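Local coordinates for protein hydrolase, HAD superfamily, subfamily III A (Legionella pneumophila, PDB 3N1U) that probably hydrolyses 3-deoxy-D-manno-octulosonate 8-phosphate to the free sugar acid and phosphate, a step in lipopolysaccharide biosynthesis, at residues A[43-48]-A[74-79]; A[66-71]-A[93-98]; A[108-113]-A[126-131]. All blocks are in the same frame, centred on the assembly; numbering follows the deposited sequence.

How the contacts relate
Following the chain from the N terminus, strand 43-48 is the first element used, and contact 1 closes the loop that brings helix 74-83 against it. Before that loop closes, the chain has passed through 66-71, which later meets 93-98; contacts 1 and 2 therefore cross. They also touch, chiefly where Val76 CG2 packs on Ala71 CB. Contact 3 comes afterwards in series, joining the turn before strand 113-117 to the end of helix 123-128. Contact 1 ties the hairpin to the parallel-sheet domain, contact 2 ties an inner strand to the start of helix 96-106, and contact 3, about 27 Å from contact 1 between centres, closes a crossover.

Contact 1 (A[43-48]-A[74-79])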
ATOM      1  N   GLU A  43       0.324 -18.105  -3.161  1.00 34.16           N
ATOM      2  CA  GLU A  43       1.199 -16.922  -2.876  1.00 32.28           C
ATOM      3  C   GLU A  43       1.090 -15.961  -4.034  1.00 32.90           C
ATOM      4  O   GLU A  43       0.904 -16.380  -5.206  1.00 32.06           O
ATOM      5  CB  GLU A  43       2.679 -17.302  -2.740  1.00 35.23           C
ATOM      6  CG  GLU A  43       3.035 -18.402  -1.735  1.00 40.29           C
ATOM      7  CD  GLU A  43       4.405 -19.031  -2.029  1.00 48.30           C
ATOM      8  OE1 GLU A  43       4.475 -20.115  -2.678  1.00 49.61           O
ATOM      9  OE2 GLU A  43       5.416 -18.431  -1.626  1.00 52.33           O
ATOM     10  N   LEU A  44       1.286 -14.675  -3.745  1.00 29.90           N
ATOM     11  CA  LEU A  44       1.316 -13.713  -4.839  1.00 30.16           C
ATOM     12  C   LEU A  44       2.401 -12.737  -4.511  1.00 29.36           C
ATOM     13  O   LEU A  44       2.824 -12.641  -3.344  1.00 29.29           O
ATOM     14  CB  LEU A  44      -0.022 -12.967  -4.930  1.00 30.04           C
ATOM     15  CG  LEU A  44      -1.280 -13.766  -5.136  1.00 31.25           C
ATOM     16  CD1 LEU A  44      -1.969 -14.007  -3.782  1.00 34.32           C
ATOM     17  CD2 LEU A  44      -2.243 -12.938  -6.013  1.00 36.63           C
ATOM     18  N   LYS A  45       2.903 -12.062  -5.532  1.00 27.23           N
ATOM     19  CA  LYS A  45       3.744 -10.879  -5.339  1.00 26.40           C
ATOM     20  C   LYS A  45       3.183  -9.786  -6.246  1.00 26.64           C
ATOM     21  O   LYS A  45       2.486 -10.074  -7.233  1.00 26.74           O
ATOM     22  CB  LYS A  45       5.199 -11.103  -5.783  1.00 26.70           C
ATOM     23  CG  LYS A  45       5.854 -12.376  -5.216  1.00 28.17           C
ATOM     24  CD  LYS A  45       7.256 -12.581  -5.775  1.00 29.14           C
ATOM     25  CE  LYS A  45       7.920 -13.815  -5.163  1.00 33.05           C
ATOM     26  NZ  LYS A  45       7.968 -13.878  -3.628  1.00 30.83           N
ATOM     27  N   SER A  46       3.618  -8.555  -5.991  1.00 24.58           N
ATOM     28  CA  SER A  46       3.085  -7.395  -6.721  1.00 25.19           C
ATOM     29  C   SER A  46       4.240  -6.686  -7.395  1.00 26.39           C
ATOM     30  O   SER A  46       5.183  -6.247  -6.685  1.00 27.43           O
ATOM     31  CB  SER A  46       2.410  -6.447  -5.698  1.00 24.96           C
ATOM     32  OG  SER A  46       1.364  -7.181  -5.061  1.00 24.95           O
ATOM     33  N   PHE A  47       4.194  -6.560  -8.741  1.00 24.23           N
ATOM     34  CA  PHE A  47       5.273  -5.906  -9.508  1.00 25.53           C
ATOM     35  C   PHE A  47       4.750  -4.580 -10.057  1.00 26.80           C
ATOM     36  O   PHE A  47       3.548  -4.401 -10.127  1.00 31.05           O
ATOM     37  CB  PHE A  47       5.670  -6.814 -10.677  1.00 25.82           C
ATOM     38  CG  PHE A  47       6.185  -8.162 -10.235  1.00 27.75           C
ATOM     39  CD1 PHE A  47       7.533  -8.309  -9.861  1.00 27.75           C
ATOM     40  CD2 PHE A  47       5.337  -9.268 -10.188  1.00 28.60           C
ATOM     41  CE1 PHE A  47       8.056  -9.542  -9.384  1.00 25.35           C
ATOM     42  CE2 PHE A  47       5.823 -10.513  -9.730  1.00 28.89           C
ATOM     43  CZ  PHE A  47       7.197 -10.677  -9.351  1.00 27.44           C
ATOM     44  N   HIS A  48       5.616  -3.666 -10.493  1.00 26.48           N
ATOM     45  CA  HIS A  48       5.136  -2.366 -10.888  1.00 25.19           C
ATOM     46  C   HIS A  48       5.331  -2.200 -12.406  1.00 24.96           C
ATOM     47  O   HIS A  48       6.393  -2.509 -12.949  1.00 25.67           O
ATOM     48  CB  HIS A  48       5.912  -1.271 -10.123  1.00 25.06           C
ATOM     49  CG  HIS A  48       5.246   0.069 -10.221  1.00 26.35           C
ATOM     50  ND1 HIS A  48       5.263   0.843 -11.391  1.00 27.50           N
ATOM     51  CD2 HIS A  48       4.508   0.751  -9.323  1.00 28.53           C
ATOM     52  CE1 HIS A  48       4.546   1.938 -11.189  1.00 28.92           C
ATOM     53  NE2 HIS A  48       4.071   1.905  -9.943  1.00 30.13           N
ATOM     54  N   ALA A  74       6.610 -20.124  -8.352  1.00 39.43           N
ATOM     55  CA  ALA A  74       6.239 -19.951  -9.746  1.00 40.18           C
ATOM     56  C   ALA A  74       5.771 -18.515 -10.114  1.00 38.48           C
ATOM     57  O   ALA A  74       5.822 -18.156 -11.277  1.00 37.29           O
ATOM     58  CB  ALA A  74       5.192 -20.988 -10.157  1.00 43.11           C
ATOM     59  N   VAL A  75       5.362 -17.693  -9.132  1.00 36.66           N
ATOM     60  CA  VAL A  75       5.164 -16.257  -9.426  1.00 35.53           C
ATOM     61  C   VAL A  75       6.341 -15.652 -10.233  1.00 34.72           C
ATOM     62  O   VAL A  75       6.131 -14.904 -11.190  1.00 35.08           O
ATOM     63  CB  VAL A  75       4.990 -15.431  -8.121  1.00 34.99           C
ATOM     64  CG1 VAL A  75       4.922 -13.908  -8.454  1.00 33.86           C
ATOM     65  CG2 VAL A  75       3.745 -15.872  -7.375  1.00 35.10           C
ATOM     66  N   VAL A  76       7.574 -15.953  -9.809  1.00 34.11           N
ATOM     67  CA  VAL A  76       8.767 -15.397 -10.432  1.00 34.52           C
ATOM     68  C   VAL A  76       8.817 -15.825 -11.916  1.00 34.98           C
ATOM     69  O   VAL A  76       9.013 -14.995 -12.782  1.00 34.58           O
ATOM     70  CB  VAL A  76      10.056 -15.809  -9.657  1.00 35.35           C
ATOM     71  CG1 VAL A  76      11.338 -15.389 -10.405  1.00 35.69           C
ATOM     72  CG2 VAL A  76       9.996 -15.221  -8.191  1.00 34.96           C
ATOM     73  N   ASP A  77       8.595 -17.117 -12.194  1.00 36.57           N
ATOM     74  CA  ASP A  77       8.642 -17.637 -13.563  1.00 37.56           C
ATOM     75  C   ASP A  77       7.611 -16.949 -14.452  1.00 37.36           C
ATOM     76  O   ASP A  77       7.923 -16.556 -15.619  1.00 38.13           O
ATOM     77  CB  ASP A  77       8.411 -19.155 -13.568  1.00 39.78           C
ATOM     78  CG  ASP A  77       9.429 -19.879 -12.703  1.00 42.65           C
ATOM     79  OD1 ASP A  77      10.638 -19.902 -13.053  1.00 42.53           O
ATOM     80  OD2 ASP A  77       9.013 -20.441 -11.689  1.00 45.37           O
ATOM     81  N   HIS A  78       6.408 -16.770 -13.908  1.00 36.25           N
ATOM     82  CA  HIS A  78       5.344 -16.091 -14.677  1.00 37.42           C
ATOM     83  C   HIS A  78       5.716 -14.676 -15.008  1.00 34.79           C
ATOM     84  O   HIS A  78       5.534 -14.233 -16.139  1.00 36.12           O
ATOM     85  CB  HIS A  78       4.002 -16.113 -13.948  1.00 37.88           C
ATOM     86  CG  HIS A  78       3.381 -17.470 -13.900  1.00 44.06           C
ATOM     87  ND1 HIS A  78       3.157 -18.152 -12.719  1.00 45.66           N
ATOM     88  CD2 HIS A  78       2.933 -18.271 -14.892  1.00 48.85           C
ATOM     89  CE1 HIS A  78       2.594 -19.319 -12.991  1.00 46.23           C
ATOM     90  NE2 HIS A  78       2.454 -19.419 -14.301  1.00 52.44           N
ATOM     91  N   ARG A  79       6.271 -13.969 -14.036  1.00 32.28           N
ATOM     92  CA  ARG A  79       6.719 -12.592 -14.307  1.00 30.33           C
ATOM     93  C   ARG A  79       7.876 -12.506 -15.308  1.00 31.51           C
ATOM     94  O   ARG A  79       7.897 -11.632 -16.183  1.00 30.26           O
ATOM     95  CB  ARG A  79       7.069 -11.859 -13.005  1.00 29.97           C
ATOM     96  CG  ARG A  79       7.461 -10.372 -13.214  1.00 27.42           C
ATOM     97  CD  ARG A  79       6.260  -9.516 -13.722  1.00 28.62           C
ATOM     98  NE  ARG A  79       6.552  -8.074 -13.737  1.00 30.24           N
ATOM     99  CZ  ARG A  79       5.964  -7.218 -14.586  1.00 30.35           C
ATOM    100  NH1 ARG A  79       5.073  -7.663 -15.499  1.00 29.48           N
ATOM    101  NH2 ARG A  79       6.288  -5.941 -14.564  1.00 29.15           N
TER
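Lys45 NZ makes a salt bridge with Asp27, a ligand of the bound calcium, and on the way there the lysine chain crosses Val75 and Val76 of the helix. Lys45 CG lies 3.7 Å from Val75 CG1, with CB and CD scarcely farther from the same methyl. Lys45 CE then comes 3.9 Å from Val76 CG2, and the final torsion, chi4 -54°, bends NZ out of the otherwise straight run. Val75 serves the strand with both branches, because its CG2 turns the other way and rests 3.6 Å from Glu43 O.

Two residues on, Phe47 points the same way as Lys45 and meets Arg79. Arg79 CG sits 3.6 Å above the centroid of the Phe47 ring, only 2° off the normal, a CH-pi contact almost exactly over the centre. Val75 CG1 meets the ring edge in its plane, 3.7 Å from Phe47 CE2. From CG the arginine bends at chi2 (66°), which places CD over the CG-CD2 side of the ring, and NE goes on to lie 3.4 Å from Phe47 CB. CG and CD thus lie over the ring and NE reaches its CB-CG corner; the guanidinium plane is inclined to the ring, and NH1 is hydrogen-bonded to Gln82.

Residues 44-48 also pair in antiparallel fashion with a strand of the second subunit, while His48 caps Gln50 N as the next helix begins. A beta-hairpin (34-38 and 43-48) following the first, aspartate-bearing strand, laid against the core domain and shared between subunits, is characteristic of the flap of HAD phosphatases in the tetrameric KdsC family.

Contact 2 (A[66-71]-A[93-98]); sequences AIITTA and VDKRSA
The side chains of Ile68 and Lys95 overlap running opposite ways, and this overlap forms the close-packed half of the contact. Ile68 CG2 is the methyl that does most of the touching: it stands 3.8 Å from CG of Lys95, just before helix 96-106, and equally 3.8 Å from Ala98 CB, in the first turn of that helix. Beyond CG the lysine is fully extended, and this straight chain carries NZ across the end of the strand, to donate a 3.2 Å hydrogen bond to Ile68 O. The donor approaches from above the carbonyl plane, 36° out of it. NZ is gripped by further groups, forming salt bridges with Asp25 and Asp122 and a hydrogen bond with Tyr115; water 1 accepts from it as well, and also from Thr70 N.

A lysine at the head of a helix, reaching the aspartate at the end of the central strand, is consistent with the third motif of HAD phosphatases and their Rossmann-like fold, and Thr69, just past strand 64-68, probably with the second. Its OG1 accepts from Ala71 N in an ST turn, while Asp94 OD1 caps the helix by accepting from Arg96 N.

Towards Val93 the packing thins. Thr70 CG2 and Val93 CG2 come no nearer than 4.0 Å, and both residues are partly exposed. Here a solvent molecule does the joining: water 2 donates to Thr70 OG1 at 2.7 Å and to Val93 O at 2.9 Å. Thr70 OG1 is also hydrogen-bonded to Gln92 O, and Tyr180 of the third subunit packs against the threonine.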
ATOM      1  N   ALA A  66      18.979  -9.395 -16.271  1.00 27.81           N
ATOM      2  CA  ALA A  66      18.954 -10.664 -15.569  1.00 28.86           C
ATOM      3  C   ALA A  66      18.408 -10.519 -14.153  1.00 29.32           C
ATOM      4  O   ALA A  66      18.473  -9.434 -13.544  1.00 28.56           O
ATOM      5  CB  ALA A  66      20.401 -11.215 -15.506  1.00 29.61           C
ATOM      6  N   ILE A  67      17.900 -11.626 -13.613  1.00 30.12           N
ATOM      7  CA  ILE A  67      17.425 -11.660 -12.238  1.00 30.26           C
ATOM      8  C   ILE A  67      18.211 -12.712 -11.420  1.00 30.82           C
ATOM      9  O   ILE A  67      18.481 -13.800 -11.909  1.00 33.07           O
ATOM     10  CB  ILE A  67      15.908 -11.941 -12.167  1.00 30.95           C
ATOM     11  CG1 ILE A  67      15.116 -10.618 -11.991  1.00 30.06           C
ATOM     12  CG2 ILE A  67      15.565 -12.845 -10.921  1.00 30.23           C
ATOM     13  CD1 ILE A  67      15.148  -9.660 -13.262  1.00 27.17           C
ATOM     14  N   ILE A  68      18.531 -12.392 -10.165  1.00 30.54           N
ATOM     15  CA  ILE A  68      19.099 -13.398  -9.245  1.00 30.91           C
ATOM     16  C   ILE A  68      18.294 -13.263  -7.951  1.00 30.77           C
ATOM     17  O   ILE A  68      18.303 -12.208  -7.291  1.00 30.00           O
ATOM     18  CB  ILE A  68      20.621 -13.203  -8.943  1.00 31.13           C
ATOM     19  CG1 ILE A  68      21.434 -13.215 -10.231  1.00 30.85           C
ATOM     20  CG2 ILE A  68      21.116 -14.294  -7.944  1.00 32.26           C
ATOM     21  CD1 ILE A  68      22.962 -12.983 -10.038  1.00 33.62           C
ATOM     22  N   THR A  69      17.595 -14.324  -7.603  1.00 31.30           N
ATOM     23  CA  THR A  69      16.666 -14.235  -6.466  1.00 32.86           C
ATOM     24  C   THR A  69      16.776 -15.459  -5.553  1.00 35.19           C
ATOM     25  O   THR A  69      17.118 -16.568  -6.031  1.00 35.64           O
ATOM     26  CB  THR A  69      15.171 -14.074  -6.948  1.00 32.00           C
ATOM     27  OG1 THR A  69      14.336 -14.028  -5.790  1.00 35.55           O
ATOM     28  CG2 THR A  69      14.729 -15.260  -7.792  1.00 33.89           C
ATOM     29  N   THR A  70      16.467 -15.236  -4.258  1.00 35.17           N
ATOM     30  CA  THR A  70      16.256 -16.338  -3.309  1.00 37.75           C
ATOM     31  C   THR A  70      14.866 -16.981  -3.464  1.00 38.34           C
ATOM     32  O   THR A  70      14.695 -18.183  -3.169  1.00 39.30           O
ATOM     33  CB  THR A  70      16.504 -15.864  -1.854  1.00 38.20           C
ATOM     34  OG1 THR A  70      17.823 -15.285  -1.794  1.00 39.81           O
ATOM     35  CG2 THR A  70      16.405 -17.057  -0.824  1.00 40.50           C
ATOM     36  N   ALA A  71      13.893 -16.199  -3.958  1.00 37.65           N
ATOM     37  CA  ALA A  71      12.536 -16.712  -4.205  1.00 38.97           C
ATOM     38  C   ALA A  71      12.612 -17.952  -5.120  1.00 41.07           C
ATOM     39  O   ALA A  71      13.464 -18.023  -6.003  1.00 41.18           O
ATOM     40  CB  ALA A  71      11.609 -15.596  -4.829  1.00 38.53           C
ATOM     41  N   VAL A  93      20.482 -18.640  -2.285  1.00 39.05           N
ATOM     42  CA  VAL A  93      20.523 -18.092  -0.931  1.00 39.96           C
ATOM     43  C   VAL A  93      21.792 -17.252  -0.805  1.00 40.11           C
ATOM     44  O   VAL A  93      21.741 -16.092  -0.386  1.00 39.26           O
ATOM     45  CB  VAL A  93      20.531 -19.213   0.134  1.00 41.63           C
ATOM     46  CG1 VAL A  93      21.036 -18.675   1.480  1.00 44.60           C
ATOM     47  CG2 VAL A  93      19.134 -19.844   0.244  1.00 42.48           C
ATOM     48  N   ASP A  94      22.926 -17.870  -1.139  1.00 39.88           N
ATOM     49  CA  ASP A  94      24.146 -17.126  -1.456  1.00 40.72           C
ATOM     50  C   ASP A  94      24.146 -16.933  -2.981  1.00 38.70           C
ATOM     51  O   ASP A  94      24.012 -17.922  -3.713  1.00 39.02           O
ATOM     52  CB  ASP A  94      25.400 -17.899  -1.022  1.00 42.49           C
ATOM     53  CG  ASP A  94      26.659 -17.031  -1.041  1.00 44.73           C
ATOM     54  OD1 ASP A  94      27.088 -16.591  -2.132  1.00 42.33           O
ATOM     55  OD2 ASP A  94      27.244 -16.804   0.040  1.00 48.00           O
ATOM     56  N   LYS A  95      24.303 -15.676  -3.423  1.00 36.80           N
ATOM     57  CA  LYS A  95      24.101 -15.251  -4.829  1.00 34.95           C
ATOM     58  C   LYS A  95      25.395 -15.176  -5.663  1.00 35.39           C
ATOM     59  O   LYS A  95      25.340 -14.968  -6.880  1.00 33.74           O
ATOM     60  CB  LYS A  95      23.404 -13.885  -4.856  1.00 33.82           C
ATOM     61  CG  LYS A  95      21.964 -13.921  -4.229  1.00 33.27           C
ATOM     62  CD  LYS A  95      21.219 -12.603  -4.466  1.00 28.32           C
ATOM     63  CE  LYS A  95      19.731 -12.746  -4.041  1.00 29.11           C
ATOM     64  NZ  LYS A  95      18.999 -11.479  -4.273  1.00 30.26           N
ATOM     65  N   ARG A  96      26.539 -15.359  -5.007  1.00 36.35           N
ATOM     66  CA  ARG A  96      27.852 -15.167  -5.675  1.00 37.92           C
ATOM     67  C   ARG A  96      28.013 -16.136  -6.821  1.00 39.12           C
ATOM     68  O   ARG A  96      28.521 -15.778  -7.886  1.00 38.96           O
ATOM     69  CB  ARG A  96      29.004 -15.308  -4.661  1.00 40.41           C
ATOM     70  CG  ARG A  96      29.026 -14.127  -3.641  1.00 41.53           C
ATOM     71  CD  ARG A  96      30.108 -14.287  -2.597  1.00 44.83           C
ATOM     72  NE  ARG A  96      29.840 -15.395  -1.687  1.00 46.92           N
ATOM     73  CZ  ARG A  96      30.742 -15.978  -0.907  1.00 48.09           C
ATOM     74  NH1 ARG A  96      32.018 -15.590  -0.926  1.00 51.29           N
ATOM     75  NH2 ARG A  96      30.368 -16.972  -0.114  1.00 49.05           N
ATOM     76  N   SER A  97      27.597 -17.387  -6.600  1.00 39.30           N
ATOM     77  CA  SER A  97      27.778 -18.432  -7.626  1.00 41.28           C
ATOM     78  C   SER A  97      26.907 -18.184  -8.880  1.00 39.28           C
ATOM     79  O   SER A  97      27.334 -18.403 -10.028  1.00 39.73           O
ATOM     80  CB  SER A  97      27.498 -19.817  -7.015  1.00 42.59           C
ATOM     81  OG  SER A  97      27.666 -20.779  -8.017  1.00 51.65           O
ATOM     82  N   ALA A  98      25.688 -17.704  -8.678  1.00 36.61           N
ATOM     83  CA  ALA A  98      24.869 -17.352  -9.839  1.00 34.56           C
ATOM     84  C   ALA A  98      25.483 -16.175 -10.627  1.00 33.40           C
ATOM     85  O   ALA A  98      25.405 -16.140 -11.843  1.00 33.25           O
ATOM     86  CB  ALA A  98      23.419 -16.987  -9.410  1.00 32.83           C
TER
HETATM   87  O   HOH W   1      16.742 -12.689  -2.806  1.00 37.52           O
HETATM   88  O   HOH W   2      19.173 -15.033   0.482  1.00 45.93           O

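Contact 3 (A[108-113]-A[126-131]); sequences LNDDEF and IQQVGL
Phe113 O receives Leu131 N at 3.2 Å, in the carbonyl plane and fairly straight (153°), while Gly130 N is shared between Asp110 O and Phe113 O through two weak, bent bonds of 3.0 Å each. Strands 113-117 and 131-134 begin their parallel pairing here, so the contact closes the beta-alpha-beta crossover that runs through helix 123-128 in the Rossmann-like sheet.

The short 3-10 turn at 110-112 presses against the exit of that helix. Asp111 CA comes within 3.6 Å of Gly130 CA, an approach possible because Gly130 has no CB; the position one would take lies against Asp111 O. Asp111 itself leads away, its OD2 bridging to Lys18. Val129, the first residue to leave helical geometry, packs on Phe113: its CB is 3.4 Å from Phe113 O, and chi1 of -60° sets CG1 anti to the carbonyl carbon, where it meets Phe113 CB at 3.7 Å. The Phe113 ring turns away from the helix end, meeting Tyr99 edge-to-face.

Polar groups occupy the outer side. The Asp110 and Gln128 side chains cross with their flat ends 47° apart, and Asp110 OD1 takes its hydrogen bond from Tyr99 OH. Closer to the backbone, Asp110 CB lies 3.6 Å from Gln128 O.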
ATOM      1  N   LEU A 108      31.215 -10.674 -19.844  1.00 36.69           N
ATOM      2  CA  LEU A 108      31.368  -9.275 -19.434  1.00 35.92           C
ATOM      3  C   LEU A 108      32.353  -9.048 -18.288  1.00 35.42           C
ATOM      4  O   LEU A 108      32.562  -9.933 -17.449  1.00 36.05           O
ATOM      5  CB  LEU A 108      30.006  -8.657 -19.042  1.00 32.48           C
ATOM      6  CG  LEU A 108      28.891  -8.533 -20.090  1.00 33.69           C
ATOM      7  CD1 LEU A 108      27.603  -7.850 -19.451  1.00 33.95           C
ATOM      8  CD2 LEU A 108      29.375  -7.741 -21.277  1.00 34.52           C
ATOM      9  N   ASN A 109      32.936  -7.847 -18.241  1.00 33.77           N
ATOM     10  CA  ASN A 109      33.748  -7.491 -17.079  1.00 33.67           C
ATOM     11  C   ASN A 109      32.842  -7.164 -15.894  1.00 31.58           C
ATOM     12  O   ASN A 109      31.676  -6.731 -16.110  1.00 30.58           O
ATOM     13  CB  ASN A 109      34.633  -6.284 -17.409  1.00 32.95           C
ATOM     14  CG  ASN A 109      35.635  -6.590 -18.495  1.00 35.73           C
ATOM     15  OD1 ASN A 109      36.018  -7.760 -18.699  1.00 34.66           O
ATOM     16  ND2 ASN A 109      36.063  -5.532 -19.236  1.00 35.85           N
ATOM     17  N   ASP A 110      33.362  -7.283 -14.668  1.00 31.52           N
ATOM     18  CA  ASP A 110      32.576  -6.905 -13.438  1.00 32.12           C
ATOM     19  C   ASP A 110      32.007  -5.487 -13.606  1.00 32.00           C
ATOM     20  O   ASP A 110      30.828  -5.212 -13.285  1.00 31.79           O
ATOM     21  CB  ASP A 110      33.421  -6.928 -12.138  1.00 32.78           C
ATOM     22  CG  ASP A 110      33.800  -8.358 -11.654  1.00 33.59           C
ATOM     23  OD1 ASP A 110      32.957  -9.268 -11.684  1.00 35.27           O
ATOM     24  OD2 ASP A 110      34.959  -8.563 -11.267  1.00 35.16           O
ATOM     25  N   ASP A 111      32.814  -4.582 -14.164  1.00 32.44           N
ATOM     26  CA  ASP A 111      32.376  -3.206 -14.213  1.00 32.16           C
ATOM     27  C   ASP A 111      31.341  -2.930 -15.321  1.00 31.64           C
ATOM     28  O   ASP A 111      30.882  -1.814 -15.457  1.00 32.45           O
ATOM     29  CB  ASP A 111      33.549  -2.211 -14.220  1.00 33.22           C
ATOM     30  CG  ASP A 111      34.351  -2.216 -15.529  1.00 37.37           C
ATOM     31  OD1 ASP A 111      34.054  -3.004 -16.443  1.00 37.97           O
ATOM     32  OD2 ASP A 111      35.298  -1.400 -15.642  1.00 37.71           O
ATOM     33  N   GLU A 112      30.932  -3.960 -16.061  1.00 31.16           N
ATOM     34  CA  GLU A 112      29.902  -3.793 -17.083  1.00 30.64           C
ATOM     35  C   GLU A 112      28.552  -4.277 -16.586  1.00 30.14           C
ATOM     36  O   GLU A 112      27.547  -4.205 -17.321  1.00 29.25           O
ATOM     37  CB  GLU A 112      30.296  -4.535 -18.370  1.00 31.99           C
ATOM     38  CG  GLU A 112      31.636  -3.991 -18.974  1.00 32.20           C
ATOM     39  CD  GLU A 112      32.027  -4.708 -20.246  1.00 37.42           C
ATOM     40  OE1 GLU A 112      32.300  -5.927 -20.204  1.00 35.01           O
ATOM     41  OE2 GLU A 112      32.066  -4.047 -21.287  1.00 37.86           O
ATOM     42  N   PHE A 113      28.528  -4.760 -15.343  1.00 28.88           N
ATOM     43  CA  PHE A 113      27.262  -5.093 -14.671  1.00 28.11           C
ATOM     44  C   PHE A 113      26.794  -3.975 -13.728  1.00 28.34           C
ATOM     45  O   PHE A 113      27.630  -3.349 -13.040  1.00 27.63           O
ATOM     46  CB  PHE A 113      27.449  -6.364 -13.804  1.00 27.36           C
ATOM     47  CG  PHE A 113      27.497  -7.618 -14.588  1.00 29.12           C
ATOM     48  CD1 PHE A 113      26.314  -8.218 -15.045  1.00 28.54           C
ATOM     49  CD2 PHE A 113      28.748  -8.218 -14.890  1.00 31.25           C
ATOM     50  CE1 PHE A 113      26.367  -9.382 -15.811  1.00 30.72           C
ATOM     51  CE2 PHE A 113      28.800  -9.391 -15.642  1.00 36.25           C
ATOM     52  CZ  PHE A 113      27.601  -9.964 -16.107  1.00 34.64           C
ATOM     53  N   ILE A 126      26.558  -6.212  -4.948  1.00 29.73           N
ATOM     54  CA  ILE A 126      26.520  -4.769  -5.008  1.00 29.51           C
ATOM     55  C   ILE A 126      27.954  -4.154  -4.946  1.00 30.80           C
ATOM     56  O   ILE A 126      28.262  -3.213  -5.664  1.00 30.66           O
ATOM     57  CB  ILE A 126      25.628  -4.253  -3.887  1.00 28.99           C
ATOM     58  CG1 ILE A 126      24.167  -4.387  -4.327  1.00 28.64           C
ATOM     59  CG2 ILE A 126      25.908  -2.763  -3.599  1.00 29.03           C
ATOM     60  CD1 ILE A 126      23.202  -4.073  -3.192  1.00 28.31           C
ATOM     61  N   GLN A 127      28.812  -4.711  -4.104  1.00 32.58           N
ATOM     62  CA  GLN A 127      30.208  -4.228  -3.980  1.00 35.33           C
ATOM     63  C   GLN A 127      31.104  -4.639  -5.148  1.00 36.23           C
ATOM     64  O   GLN A 127      32.059  -3.905  -5.508  1.00 38.47           O
ATOM     65  CB  GLN A 127      30.794  -4.703  -2.654  1.00 37.57           C
ATOM     66  CG  GLN A 127      29.998  -4.141  -1.495  1.00 41.86           C
ATOM     67  CD  GLN A 127      30.618  -4.418  -0.119  1.00 50.46           C
ATOM     68  OE1 GLN A 127      30.471  -5.506   0.446  1.00 54.19           O
ATOM     69  NE2 GLN A 127      31.265  -3.402   0.442  1.00 50.69           N
ATOM     70  N   GLN A 128      30.800  -5.777  -5.771  1.00 34.46           N
ATOM     71  CA  GLN A 128      31.675  -6.299  -6.853  1.00 34.85           C
ATOM     72  C   GLN A 128      31.454  -5.664  -8.226  1.00 32.65           C
ATOM     73  O   GLN A 128      32.404  -5.446  -8.968  1.00 31.72           O
ATOM     74  CB  GLN A 128      31.475  -7.813  -6.989  1.00 35.60           C
ATOM     75  CG  GLN A 128      32.590  -8.497  -7.765  1.00 44.58           C
ATOM     76  CD  GLN A 128      32.467  -9.997  -7.647  1.00 53.02           C
ATOM     77  OE1 GLN A 128      31.475 -10.514  -7.093  1.00 58.13           O
ATOM     78  NE2 GLN A 128      33.424 -10.701  -8.195  1.00 58.32           N
ATOM     79  N   VAL A 129      30.198  -5.364  -8.578  1.00 31.50           N
ATOM     80  CA  VAL A 129      29.842  -4.896  -9.943  1.00 29.45           C
ATOM     81  C   VAL A 129      30.184  -3.442 -10.153  1.00 30.14           C
ATOM     82  O   VAL A 129      30.536  -2.742  -9.193  1.00 32.59           O
ATOM     83  CB  VAL A 129      28.325  -5.111 -10.253  1.00 30.24           C
ATOM     84  CG1 VAL A 129      27.968  -6.628 -10.149  1.00 29.04           C
ATOM     85  CG2 VAL A 129      27.430  -4.265  -9.317  1.00 27.48           C
ATOM     86  N   GLY A 130      30.080  -2.964 -11.390  1.00 29.84           N
ATOM     87  CA  GLY A 130      30.460  -1.579 -11.694  1.00 30.18           C
ATOM     88  C   GLY A 130      29.530  -0.577 -11.028  1.00 30.74           C
ATOM     89  O   GLY A 130      29.960   0.490 -10.556  1.00 31.38           O
ATOM     90  N   LEU A 131      28.234  -0.910 -10.998  1.00 28.97           N
ATOM     91  CA  LEU A 131      27.237   0.005 -10.462  1.00 28.84           C
ATOM     92  C   LEU A 131      26.289  -0.759  -9.518  1.00 28.56           C
ATOM     93  O   LEU A 131      25.347  -1.440  -9.951  1.00 27.80           O
ATOM     94  CB  LEU A 131      26.466   0.737 -11.609  1.00 28.47           C
ATOM     95  CG  LEU A 131      25.314   1.697 -11.170  1.00 26.85           C
ATOM     96  CD1 LEU A 131      25.767   2.750 -10.129  1.00 30.58           C
ATOM     97  CD2 LEU A 131      24.843   2.412 -12.451  1.00 31.11           C
TER
HETATM   98  O   HOH W   3      36.223 -10.488 -10.224  1.00 43.53           O